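Local atomic coordinates of CalU16 (Micromonospora echinospora, PDB entry 4FPW), a protein that probably takes part in enediyne self-resistance by self-sacrifice, and belongs to the AHA1 family of the Bet v 1-like clan. Residues I15-A20 / A114-Q119; S22-Q27 / E110-T115; L57-N62 / I73-P78; R81-W86 / D93-L98. All coordinates share one frame; numbering follows the deposited sequence.

All four contacts reach one antiparallel sheet. Contact 2 is buried near the middle of the chain and joins strands 20-29 and 106-115; contact 4, partly buried, joins strands 81-86 and 94-103. Strand 94-103 pairs with strand 106-115, so contacts 2 and 4 touch directly. Both combine backbone ladders with a largely apolar face and an opposite face where acids and arginines meet. Contact 1 shares A114 and T115 with contact 2 but lies at a hairpin tip, where methyl groups meet backbone. Contact 3, at the surface, adjoins contact 4 through R75 and T83; its glycine turn is held by backbone and carboxylate bonds and by I73.

Contact 1: I15-A20 / A114-Q119; sequences IPAGEA and ATTSEQ
The backbone N of I15 donates to O of G18 at 2.7 Å, pairing the two ends of the type I turn I15-G18 at the tip of the beta hairpin of strands 7-15 and 20-29. This tip packs against the chain where strand 106-115 gives way to helix 118-138, and the two segments meet through methyl groups and backbone atoms. The methyl of A20 lies over the peptide that joins T115 to T116, with CB 3.3 Å from C of T115. It also meets the methyl of A114, 4.3 Å from CB to CB. P16 and A17 occupy the corner of the turn, and G18 has a positive phi of 120°, a value at which a side chain would crowd the preceding carbonyl. T116 returns the contact: its CG2 reaches both O of A17 and O of E19, each at 3.6 Å. The first torsion explains this reach, since it puts CG2 anti to the carbonyl carbon (OG1 chi1 60°) and presents the methyl to the hairpin. CB of A17 approaches the same CG2 at 4.0 Å, and P92 also touches T116. I15 approaches on the A114 side, with CD1 3.9 Å from O of A114; it also packs on E95 of strand 94-103. Beyond T116 the chain prepares the helix: S117 stands at the N-cap, where its OG makes a weak bond to N of M120. T115 forms an ST turn here, its OG1 accepting from N of S117 at 3.0 Å with an N-H...O angle of 161°.

Contact 2: S22-Q27 / E110-T115; sequences SIIIRQ and ELEHAT
Strands 22-27 and 110-115 run antiparallel, their directions 172° apart and their axes 4.6 Å apart at closest approach. I23 with H113 and I25 with L111 are the hydrogen-bonded pairs; in the second, N of L111 donates to O of I25 at 2.9 Å. S22-A114, I24-E112 and R26-E110 are non-hydrogen-bonded pairs, and there CA-H groups face carbonyls, as where CA of E112 lies 3.0 Å from O of I23. One face of the sheet carries I23, I25, L111 and H113. W173 of helix 161-177 packs on the two isoleucines, consistent with the helix-grip fold of the Bet v 1-like clan; W128 of helix 118-138 meets L111 and hydrogen-bonds ND1 of H113. The opposite face mixes charged and apolar groups. I24 and E112 lie side by side, and CG1 of I24 rests 3.5 Å from the carboxylate CD of E112. R26 and E110 likewise run alongside each other, both extended, with guanidinium and carboxylate planes 89° apart. NE of R26 makes only a weak, 3.5 Å salt bridge to OE2 of E110, which approaches the guanidinium at its edge, while CG2 of I24 lies over one face, offset toward its rim. Stronger partners lie on adjoining strands: R26 bridges to E7, and R99 to both E110 and E112. Acids and arginines thus link four strands, and the arginines probably favour the ionised form of the acids.

Contact 3: L57-N62 / I73-P78; sequences LREGGN and ILRCEP
I73 and L57 cross obliquely, CD1 of the isoleucine 4.1 Å from CD2 of the leucine, and the rest of the I73 side chain fits beneath the type II turn R58-G61. CG2 of I73, anti to its backbone N, lies 3.4 Å from O of R58. G60 has the positive phi of the turn's third position; at G61 a side chain would collide with O of R58, the oxygen that accepts the turn-closing bond from N of G61. N of I73 donates to O of G61 at 2.8 Å, joining the turn to strand 70-77. E59 reaches along segment 73-78 to C76, with CG anti to its backbone N (chi1 -156°) and a straight chain beyond. Its OE2 accepts from N of C76 at 2.8 Å, on the anti side and 25° out of the carboxylate plane, with an N-H...O angle of 166°. On the way, CG of E59 passes 3.4 Å from O of L74. OE2 of E59, 4.3 Å from NE of R75, lies well out of the guanidinium plane, so only the charges interact; R75 instead makes a salt bridge with E77. L74 and R75 form a classic beta bulge opposite T83 of strand 81-86. Beyond the bulge, the side chain of C76 touches L82 of that strand and W37 of helix 33-41.

Contact 4: R81-W86 / D93-L98; sequences RLTISW and DSEVEL
Strands 81-86 and 94-98 form an antiparallel hairpin whose directions differ by 153°, with L82-L98, I84-V96 and W86-S94 as hydrogen-bonded pairs. The central pair is well aligned: N of V96 donates to O of I84 at 3.0 Å, nearly straight along the carbonyl bond. The same pair packs through its side chains, which lie side by side, CG1 of I84 4.1 Å from CB of V96. CG2 of V96 also meets the W86 indole at CE3, 3.6 Å away, while CD1 of I84 sits at the ring's edge, in its plane. This face continues into a cluster with H113, which meets W86 edge-to-face, and W128 of helix 118-138. The opposite face centres on E97, whose extended chain crosses T83 and reaches toward R81. NH2 of R81 donates to OE1 of E97 at 2.9 Å, from above the carboxylate plane, the two flat groups being 61° apart. NE of R81 adds a weak bond to OE1, and OG1 of T83 another weak one at 3.2 Å. Next to this, CG2 of T83 touches CG of E95 at 3.9 Å, and E95 itself bridges to R13. R13 also reaches OE1 of E97, and R99 takes OE2. With three arginines around one buried carboxylate, the negative charge on E97 is probably stabilised, and the residue ties strands 7-15, 81-86 and 94-103 together.

Contact 1: I15-A20 / A114-Q119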
loop_
_atom_site.group_PDB
_atom_site.type_symbol
_atom_site.label_atom_id
_atom_site.label_comp_id
_atom_site.label_asym_id
_atom_site.label_seq_id
_atom_site.Cartn_x
_atom_site.Cartn_y
_atom_site.Cartn_z
ATOM N N ILE A 15 6.948 4.287 14.429
ATOM C CA ILE A 15 6.568 2.859 14.430
ATOM C C ILE A 15 7.515 2.056 15.326
ATOM O O ILE A 15 8.623 2.511 15.606
ATOM C CB ILE A 15 6.541 2.274 13.001
ATOM C CG1 ILE A 15 7.946 2.236 12.385
ATOM C CG2 ILE A 15 5.609 3.099 12.119
ATOM C CD1 ILE A 15 8.003 1.489 11.063
ATOM N N PRO A 16 7.094 0.853 15.763
ATOM C CA PRO A 16 7.900 0.033 16.651
ATOM C C PRO A 16 9.396 0.016 16.323
ATOM O O PRO A 16 10.227 0.172 17.229
ATOM C CB PRO A 16 7.280 -1.348 16.479
ATOM C CG PRO A 16 5.833 -1.048 16.257
ATOM C CD PRO A 16 5.829 0.177 15.412
ATOM N N ALA A 17 9.741 -0.119 15.045
ATOM C CA ALA A 17 11.148 -0.081 14.647
ATOM C C ALA A 17 11.781 1.294 14.847
ATOM O O ALA A 17 12.967 1.444 14.591
ATOM C CB ALA A 17 11.306 -0.518 13.204
ATOM N N GLY A 18 10.988 2.289 15.269
ATOM C CA GLY A 18 11.462 3.668 15.460
ATOM C C GLY A 18 10.803 4.801 14.652
ATOM O O GLY A 18 9.635 4.739 14.227
ATOM N N GLU A 19 11.571 5.875 14.486
ATOM C CA GLU A 19 11.161 7.013 13.666
ATOM C C GLU A 19 11.353 6.647 12.223
ATOM O O GLU A 19 12.482 6.469 11.789
ATOM C CB GLU A 19 12.015 8.244 13.966
ATOM C CG GLU A 19 11.574 9.019 15.186
ATOM C CD GLU A 19 10.151 9.515 15.052
ATOM O OE1 GLU A 19 9.821 10.185 14.036
ATOM O OE2 GLU A 19 9.369 9.223 15.980
ATOM N N ALA A 20 10.259 6.534 11.484
ATOM C CA ALA A 20 10.336 6.245 10.061
ATOM C C ALA A 20 9.832 7.419 9.233
ATOM O O ALA A 20 9.024 8.226 9.707
ATOM C CB ALA A 20 9.532 4.994 9.748
ATOM N N ALA A 114 5.244 3.137 5.823
ATOM C CA ALA A 114 6.296 3.764 6.596
ATOM C C ALA A 114 7.330 2.713 6.954
ATOM O O ALA A 114 6.978 1.573 7.278
ATOM C CB ALA A 114 5.719 4.384 7.857
ATOM N N THR A 115 8.598 3.119 6.907
ATOM C CA THR A 115 9.725 2.252 7.199
ATOM C C THR A 115 10.964 3.074 7.503
ATOM O O THR A 115 11.202 4.099 6.865
ATOM C CB THR A 115 10.080 1.360 6.013
ATOM O OG1 THR A 115 11.395 0.822 6.218
ATOM C CG2 THR A 115 10.061 2.150 4.693
ATOM N N THR A 116 11.758 2.595 8.454
ATOM C CA THR A 116 12.957 3.279 8.926
ATOM C C THR A 116 14.122 3.066 7.962
ATOM O O THR A 116 15.171 3.683 8.111
ATOM C CB THR A 116 13.401 2.715 10.300
ATOM O OG1 THR A 116 13.690 1.319 10.162
ATOM C CG2 THR A 116 12.313 2.885 11.372
ATOM N N SER A 117 13.945 2.177 6.986
ATOM C CA SER A 117 14.966 1.907 5.984
ATOM C C SER A 117 14.849 2.808 4.741
ATOM O O SER A 117 13.899 2.681 3.945
ATOM C CB SER A 117 14.863 0.453 5.561
ATOM O OG SER A 117 15.918 0.106 4.685
ATOM N N GLU A 118 15.819 3.707 4.567
ATOM C CA GLU A 118 15.859 4.578 3.387
ATOM C C GLU A 118 15.809 3.807 2.069
ATOM O O GLU A 118 15.132 4.218 1.139
ATOM C CB GLU A 118 17.108 5.444 3.382
ATOM C CG GLU A 118 17.148 6.414 2.205
ATOM C CD GLU A 118 18.049 7.596 2.465
ATOM O OE1 GLU A 118 17.546 8.737 2.512
ATOM O OE2 GLU A 118 19.260 7.374 2.650
ATOM N N GLN A 119 16.546 2.704 1.999
ATOM C CA GLN A 119 16.546 1.817 0.835
ATOM C C GLN A 119 15.145 1.271 0.571
ATOM O O GLN A 119 14.661 1.277 -0.568
ATOM C CB GLN A 119 17.505 0.668 1.097
ATOM C CG GLN A 119 17.811 -0.189 -0.113
ATOM C CD GLN A 119 18.936 -1.159 0.163
ATOM O OE1 GLN A 119 19.940 -0.794 0.771
ATOM N NE2 GLN A 119 18.775 -2.405 -0.280
#

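Contact 2: S22-Q27 / E110-T115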
loop_
_atom_site.group_PDB
_atom_site.type_symbol
_atom_site.label_atom_id
_atom_site.label_comp_id
_atom_site.label_asym_id
_atom_site.label_seq_id
_atom_site.Cartn_x
_atom_site.Cartn_y
_atom_site.Cartn_z
ATOM N N SER A 22 8.024 7.991 5.207
ATOM C CA SER A 22 7.052 7.161 4.487
ATOM C C SER A 22 6.761 7.569 3.041
ATOM O O SER A 22 6.922 8.728 2.629
ATOM C CB SER A 22 5.726 7.086 5.254
ATOM O OG SER A 22 5.179 8.373 5.470
ATOM N N ILE A 23 6.321 6.555 2.307
ATOM C CA ILE A 23 5.765 6.644 0.976
ATOM C C ILE A 23 4.297 6.945 1.131
ATOM O O ILE A 23 3.632 6.351 1.986
ATOM C CB ILE A 23 5.944 5.287 0.257
ATOM C CG1 ILE A 23 7.103 5.366 -0.738
ATOM C CG2 ILE A 23 4.672 4.812 -0.445
ATOM C CD1 ILE A 23 8.339 6.073 -0.217
ATOM N N ILE A 24 3.790 7.865 0.310
ATOM C CA ILE A 24 2.365 8.174 0.301
ATOM C C ILE A 24 1.889 8.267 -1.141
ATOM O O ILE A 24 2.383 9.089 -1.911
ATOM C CB ILE A 24 2.064 9.483 1.054
ATOM C CG1 ILE A 24 2.259 9.288 2.563
ATOM C CG2 ILE A 24 0.628 9.922 0.807
ATOM C CD1 ILE A 24 2.351 10.582 3.351
ATOM N N ILE A 25 0.925 7.421 -1.488
ATOM C CA ILE A 25 0.420 7.318 -2.832
ATOM C C ILE A 25 -1.033 7.713 -2.789
ATOM O O ILE A 25 -1.787 7.188 -1.965
ATOM C CB ILE A 25 0.565 5.891 -3.354
ATOM C CG1 ILE A 25 2.025 5.631 -3.704
ATOM C CG2 ILE A 25 -0.315 5.642 -4.579
ATOM C CD1 ILE A 25 2.345 4.158 -3.825
ATOM N N ARG A 26 -1.404 8.650 -3.668
ATOM C CA ARG A 26 -2.764 9.150 -3.749
ATOM C C ARG A 26 -3.278 8.945 -5.151
ATOM O O ARG A 26 -2.637 9.347 -6.130
ATOM C CB ARG A 26 -2.828 10.637 -3.408
ATOM C CG ARG A 26 -2.109 11.030 -2.117
ATOM C CD ARG A 26 -2.524 12.427 -1.683
ATOM N NE ARG A 26 -2.030 12.765 -0.349
ATOM C CZ ARG A 26 -0.941 13.487 -0.076
ATOM N NH1 ARG A 26 -0.164 13.993 -1.038
ATOM N NH2 ARG A 26 -0.627 13.715 1.194
ATOM N N GLN A 27 -4.440 8.314 -5.230
ATOM C CA GLN A 27 -5.076 7.984 -6.477
ATOM C C GLN A 27 -6.560 8.097 -6.279
ATOM O O GLN A 27 -7.096 7.708 -5.229
ATOM C CB GLN A 27 -4.767 6.563 -6.874
ATOM C CG GLN A 27 -3.293 6.282 -7.095
ATOM C CD GLN A 27 -3.081 4.888 -7.626
ATOM O OE1 GLN A 27 -3.529 3.919 -7.018
ATOM N NE2 GLN A 27 -2.396 4.773 -8.761
ATOM N N GLU A 110 -5.668 6.531 -0.351
ATOM C CA GLU A 110 -4.346 6.922 0.118
ATOM C C GLU A 110 -3.656 5.727 0.747
ATOM O O GLU A 110 -4.179 5.115 1.682
ATOM C CB GLU A 110 -4.408 8.085 1.125
ATOM C CG GLU A 110 -4.704 9.426 0.458
ATOM C CD GLU A 110 -4.415 10.648 1.318
ATOM O OE1 GLU A 110 -5.198 11.621 1.201
ATOM O OE2 GLU A 110 -3.404 10.653 2.062
ATOM N N LEU A 111 -2.483 5.396 0.226
ATOM C CA LEU A 111 -1.731 4.282 0.737
ATOM C C LEU A 111 -0.358 4.722 1.162
ATOM O O LEU A 111 0.444 5.155 0.324
ATOM C CB LEU A 111 -1.622 3.157 -0.276
ATOM C CG LEU A 111 -1.056 1.882 0.367
ATOM C CD1 LEU A 111 -1.763 0.677 -0.211
ATOM C CD2 LEU A 111 0.445 1.747 0.172
ATOM N N GLU A 112 -0.097 4.576 2.471
ATOM C CA GLU A 112 1.143 5.011 3.088
ATOM C C GLU A 112 1.834 3.844 3.753
ATOM O O GLU A 112 1.271 3.190 4.636
ATOM C CB GLU A 112 0.887 6.099 4.138
ATOM C CG GLU A 112 2.164 6.550 4.840
ATOM C CD GLU A 112 1.990 7.750 5.744
ATOM O OE1 GLU A 112 0.845 8.197 5.991
ATOM O OE2 GLU A 112 3.028 8.260 6.199
ATOM N N HIS A 113 3.062 3.611 3.323
ATOM C CA HIS A 113 3.927 2.595 3.878
ATOM C C HIS A 113 5.088 3.334 4.516
ATOM O O HIS A 113 5.803 4.084 3.847
ATOM C CB HIS A 113 4.430 1.691 2.763
ATOM C CG HIS A 113 5.074 0.422 3.236
ATOM N ND1 HIS A 113 4.965 -0.760 2.538
ATOM C CD2 HIS A 113 5.839 0.144 4.317
ATOM C CE1 HIS A 113 5.644 -1.706 3.153
ATOM N NE2 HIS A 113 6.177 -1.185 4.238
ATOM N N ALA A 114 5.244 3.137 5.823
ATOM C CA ALA A 114 6.296 3.764 6.596
ATOM C C ALA A 114 7.330 2.713 6.954
ATOM O O ALA A 114 6.978 1.573 7.278
ATOM C CB ALA A 114 5.719 4.384 7.857
ATOM N N THR A 115 8.598 3.119 6.907
ATOM C CA THR A 115 9.725 2.252 7.199
ATOM C C THR A 115 10.964 3.074 7.503
ATOM O O THR A 115 11.202 4.099 6.865
ATOM C CB THR A 115 10.080 1.360 6.013
ATOM O OG1 THR A 115 11.395 0.822 6.218
ATOM C CG2 THR A 115 10.061 2.150 4.693
#

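Contact 3: L57-N62 / I73-P78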
loop_
_atom_site.group_PDB
_atom_site.type_symbol
_atom_site.label_atom_id
_atom_site.label_comp_id
_atom_site.label_asym_id
_atom_site.label_seq_id
_atom_site.Cartn_x
_atom_site.Cartn_y
_atom_site.Cartn_z
ATOM N N LEU A 57 -8.491 -12.557 8.783
ATOM C CA LEU A 57 -8.638 -11.163 8.373
ATOM C C LEU A 57 -9.697 -10.487 9.247
ATOM O O LEU A 57 -10.894 -10.540 8.968
ATOM C CB LEU A 57 -8.983 -11.063 6.887
ATOM C CG LEU A 57 -8.004 -11.790 5.960
ATOM C CD1 LEU A 57 -8.376 -11.535 4.509
ATOM C CD2 LEU A 57 -6.547 -11.411 6.211
ATOM N N ARG A 58 -9.215 -9.906 10.342
ATOM C CA ARG A 58 -10.011 -9.106 11.263
ATOM C C ARG A 58 -9.035 -8.370 12.169
ATOM O O ARG A 58 -7.857 -8.722 12.228
ATOM C CB ARG A 58 -10.959 -9.973 12.094
ATOM C CG ARG A 58 -10.281 -11.155 12.788
ATOM C CD ARG A 58 -10.929 -11.522 14.118
ATOM N NE ARG A 58 -10.045 -12.371 14.921
ATOM C CZ ARG A 58 -9.047 -11.935 15.699
ATOM N NH1 ARG A 58 -8.777 -10.637 15.815
ATOM N NH2 ARG A 58 -8.305 -12.811 16.374
ATOM N N GLU A 59 -9.525 -7.359 12.877
ATOM C CA GLU A 59 -8.657 -6.464 13.650
ATOM C C GLU A 59 -7.882 -7.239 14.705
ATOM O O GLU A 59 -8.417 -8.149 15.303
ATOM C CB GLU A 59 -9.490 -5.365 14.305
ATOM C CG GLU A 59 -8.719 -4.104 14.636
ATOM C CD GLU A 59 -9.640 -2.967 15.019
ATOM O OE1 GLU A 59 -10.494 -3.168 15.887
ATOM O OE2 GLU A 59 -9.515 -1.862 14.461
ATOM N N GLY A 60 -6.609 -6.902 14.901
ATOM C CA GLY A 60 -5.734 -7.678 15.779
ATOM C C GLY A 60 -5.391 -9.066 15.250
ATOM O O GLY A 60 -4.530 -9.741 15.811
ATOM N N GLY A 61 -6.057 -9.501 14.179
ATOM C CA GLY A 61 -5.726 -10.749 13.510
ATOM C C GLY A 61 -4.464 -10.598 12.696
ATOM O O GLY A 61 -3.693 -9.652 12.899
ATOM N N ASN A 62 -4.237 -11.515 11.760
ATOM C CA ASN A 62 -2.985 -11.491 11.019
ATOM C C ASN A 62 -3.090 -12.053 9.619
ATOM O O ASN A 62 -4.037 -12.778 9.294
ATOM C CB ASN A 62 -1.893 -12.230 11.799
ATOM C CG ASN A 62 -1.944 -13.721 11.591
ATOM O OD1 ASN A 62 -2.931 -14.385 11.942
ATOM N ND2 ASN A 62 -0.879 -14.269 11.009
ATOM N N ILE A 73 -2.830 -7.186 11.894
ATOM C CA ILE A 73 -3.864 -6.295 11.506
ATOM C C ILE A 73 -4.092 -5.430 12.720
ATOM O O ILE A 73 -4.918 -5.742 13.586
ATOM C CB ILE A 73 -5.109 -7.094 11.075
ATOM C CG1 ILE A 73 -4.743 -7.984 9.871
ATOM C CG2 ILE A 73 -6.272 -6.170 10.740
ATOM C CD1 ILE A 73 -5.875 -8.856 9.363
ATOM N N LEU A 74 -3.338 -4.335 12.775
ATOM C CA LEU A 74 -3.415 -3.392 13.894
ATOM C C LEU A 74 -4.790 -2.705 13.924
ATOM O O LEU A 74 -5.560 -2.906 14.873
ATOM C CB LEU A 74 -2.265 -2.363 13.825
ATOM C CG LEU A 74 -0.857 -2.921 13.555
ATOM C CD1 LEU A 74 0.204 -1.831 13.428
ATOM C CD2 LEU A 74 -0.462 -3.931 14.625
ATOM N N ARG A 75 -5.122 -1.950 12.870
ATOM C CA ARG A 75 -6.388 -1.179 12.813
ATOM C C ARG A 75 -7.244 -1.510 11.585
ATOM O O ARG A 75 -6.728 -1.643 10.468
ATOM C CB ARG A 75 -6.084 0.319 12.804
ATOM C CG ARG A 75 -7.223 1.195 13.302
ATOM C CD ARG A 75 -7.283 1.169 14.815
ATOM N NE ARG A 75 -8.218 2.156 15.323
ATOM C CZ ARG A 75 -8.763 2.138 16.532
ATOM N NH1 ARG A 75 -8.470 1.169 17.396
ATOM N NH2 ARG A 75 -9.612 3.095 16.876
ATOM N N CYS A 76 -8.553 -1.627 11.801
ATOM C CA CYS A 76 -9.508 -1.859 10.720
ATOM C C CYS A 76 -10.784 -1.077 11.006
ATOM O O CYS A 76 -11.582 -1.458 11.882
ATOM C CB CYS A 76 -9.811 -3.351 10.554
ATOM S SG CYS A 76 -10.375 -3.817 8.892
ATOM N N GLU A 77 -10.951 0.023 10.268
ATOM C CA GLU A 77 -12.093 0.930 10.401
ATOM C C GLU A 77 -12.842 0.946 9.072
ATOM O O GLU A 77 -12.722 1.904 8.303
ATOM C CB GLU A 77 -11.597 2.342 10.766
ATOM C CG GLU A 77 -11.004 2.442 12.171
ATOM C CD GLU A 77 -10.180 3.702 12.449
ATOM O OE1 GLU A 77 -9.979 4.550 11.555
ATOM O OE2 GLU A 77 -9.726 3.851 13.597
ATOM N N PRO A 78 -13.594 -0.130 8.774
ATOM C CA PRO A 78 -14.290 -0.174 7.481
ATOM C C PRO A 78 -15.332 0.922 7.388
ATOM O O PRO A 78 -15.966 1.198 8.385
ATOM C CB PRO A 78 -14.975 -1.542 7.483
ATOM C CG PRO A 78 -15.093 -1.938 8.914
ATOM C CD PRO A 78 -14.015 -1.213 9.680
#

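Contact 4: R81-W86 / D93-L98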
loop_
_atom_site.group_PDB
_atom_site.type_symbol
_atom_site.label_atom_id
_atom_site.label_comp_id
_atom_site.label_asym_id
_atom_site.label_seq_id
_atom_site.Cartn_x
_atom_site.Cartn_y
_atom_site.Cartn_z
ATOM N N ARG A 81 -10.407 3.017 6.884
ATOM C CA ARG A 81 -9.013 2.914 7.281
ATOM C C ARG A 81 -8.580 1.482 7.545
ATOM O O ARG A 81 -9.380 0.621 7.916
ATOM C CB ARG A 81 -8.770 3.799 8.504
ATOM C CG ARG A 81 -7.495 3.478 9.263
ATOM C CD ARG A 81 -7.241 4.474 10.379
ATOM N NE ARG A 81 -5.843 4.448 10.781
ATOM C CZ ARG A 81 -5.357 5.027 11.874
ATOM N NH1 ARG A 81 -6.154 5.703 12.700
ATOM N NH2 ARG A 81 -4.060 4.932 12.140
ATOM N N LEU A 82 -7.292 1.247 7.350
ATOM C CA LEU A 82 -6.728 -0.079 7.436
ATOM C C LEU A 82 -5.272 0.151 7.758
ATOM O O LEU A 82 -4.594 0.860 7.002
ATOM C CB LEU A 82 -6.871 -0.789 6.075
ATOM C CG LEU A 82 -6.936 -2.323 5.915
ATOM C CD1 LEU A 82 -5.707 -2.883 5.214
ATOM C CD2 LEU A 82 -7.185 -3.044 7.236
ATOM N N THR A 83 -4.821 -0.361 8.910
ATOM C CA THR A 83 -3.406 -0.376 9.248
ATOM C C THR A 83 -2.968 -1.809 9.578
ATOM O O THR A 83 -3.675 -2.568 10.244
ATOM C CB THR A 83 -3.076 0.544 10.433
ATOM O OG1 THR A 83 -3.740 1.799 10.267
ATOM C CG2 THR A 83 -1.552 0.771 10.542
ATOM N N ILE A 84 -1.788 -2.159 9.095
ATOM C CA ILE A 84 -1.229 -3.465 9.292
ATOM C C ILE A 84 0.281 -3.346 9.443
ATOM O O ILE A 84 0.885 -2.394 8.918
ATOM C CB ILE A 84 -1.520 -4.388 8.099
ATOM C CG1 ILE A 84 -1.004 -3.788 6.780
ATOM C CG2 ILE A 84 -2.996 -4.673 8.010
ATOM C CD1 ILE A 84 -0.587 -4.843 5.785
ATOM N N SER A 85 0.878 -4.301 10.157
ATOM C CA SER A 85 2.340 -4.384 10.267
ATOM C C SER A 85 2.824 -5.103 9.040
ATOM O O SER A 85 2.039 -5.685 8.312
ATOM C CB SER A 85 2.798 -5.154 11.528
ATOM O OG SER A 85 2.549 -6.556 11.421
ATOM N N TRP A 86 4.124 -5.079 8.819
ATOM C CA TRP A 86 4.668 -5.565 7.574
ATOM C C TRP A 86 6.062 -6.159 7.822
ATOM O O TRP A 86 7.059 -5.422 7.928
ATOM C CB TRP A 86 4.714 -4.410 6.578
ATOM C CG TRP A 86 4.945 -4.823 5.188
ATOM C CD1 TRP A 86 6.143 -4.931 4.555
ATOM C CD2 TRP A 86 3.948 -5.190 4.238
ATOM N NE1 TRP A 86 5.962 -5.367 3.262
ATOM C CE2 TRP A 86 4.618 -5.524 3.041
ATOM C CE3 TRP A 86 2.546 -5.273 4.283
ATOM C CZ2 TRP A 86 3.942 -5.927 1.900
ATOM C CZ3 TRP A 86 1.871 -5.655 3.147
ATOM C CH2 TRP A 86 2.568 -5.977 1.962
ATOM N N ASP A 93 10.967 -3.968 10.378
ATOM C CA ASP A 93 9.523 -4.080 10.350
ATOM C C ASP A 93 8.989 -2.738 9.901
ATOM O O ASP A 93 9.593 -1.695 10.150
ATOM C CB ASP A 93 8.946 -4.519 11.713
ATOM C CG ASP A 93 9.065 -6.040 11.954
ATOM O OD1 ASP A 93 9.909 -6.691 11.298
ATOM O OD2 ASP A 93 8.302 -6.590 12.789
ATOM N N SER A 94 7.867 -2.792 9.205
ATOM C CA SER A 94 7.273 -1.636 8.549
ATOM C C SER A 94 5.826 -1.538 8.959
ATOM O O SER A 94 5.326 -2.376 9.706
ATOM C CB SER A 94 7.332 -1.814 7.034
ATOM O OG SER A 94 8.657 -1.835 6.531
ATOM N N GLU A 95 5.147 -0.520 8.448
ATOM C CA GLU A 95 3.727 -0.326 8.726
ATOM C C GLU A 95 3.124 0.254 7.476
ATOM O O GLU A 95 3.738 1.095 6.823
ATOM C CB GLU A 95 3.585 0.648 9.879
ATOM C CG GLU A 95 2.330 0.564 10.725
ATOM C CD GLU A 95 2.530 1.324 12.031
ATOM O OE1 GLU A 95 3.380 0.876 12.835
ATOM O OE2 GLU A 95 1.874 2.376 12.247
ATOM N N VAL A 96 1.930 -0.211 7.137
ATOM C CA VAL A 96 1.239 0.216 5.943
ATOM C C VAL A 96 -0.168 0.661 6.340
ATOM O O VAL A 96 -0.783 0.073 7.246
ATOM C CB VAL A 96 1.140 -0.897 4.874
ATOM C CG1 VAL A 96 0.825 -0.281 3.506
ATOM C CG2 VAL A 96 2.427 -1.692 4.769
ATOM N N GLU A 97 -0.679 1.696 5.661
ATOM C CA GLU A 97 -2.002 2.206 5.980
ATOM C C GLU A 97 -2.761 2.591 4.745
ATOM O O GLU A 97 -2.215 3.190 3.816
ATOM C CB GLU A 97 -1.930 3.410 6.916
ATOM C CG GLU A 97 -3.270 3.775 7.526
ATOM C CD GLU A 97 -3.181 4.962 8.452
ATOM O OE1 GLU A 97 -2.734 4.801 9.607
ATOM O OE2 GLU A 97 -3.551 6.070 8.024
ATOM N N LEU A 98 -4.035 2.243 4.743
ATOM C CA LEU A 98 -4.899 2.626 3.674
ATOM C C LEU A 98 -6.000 3.482 4.246
ATOM O O LEU A 98 -6.655 3.064 5.195
ATOM C CB LEU A 98 -5.497 1.396 3.019
ATOM C CG LEU A 98 -6.368 1.734 1.806
ATOM C CD1 LEU A 98 -5.511 1.774 0.553
ATOM C CD2 LEU A 98 -7.493 0.724 1.670
#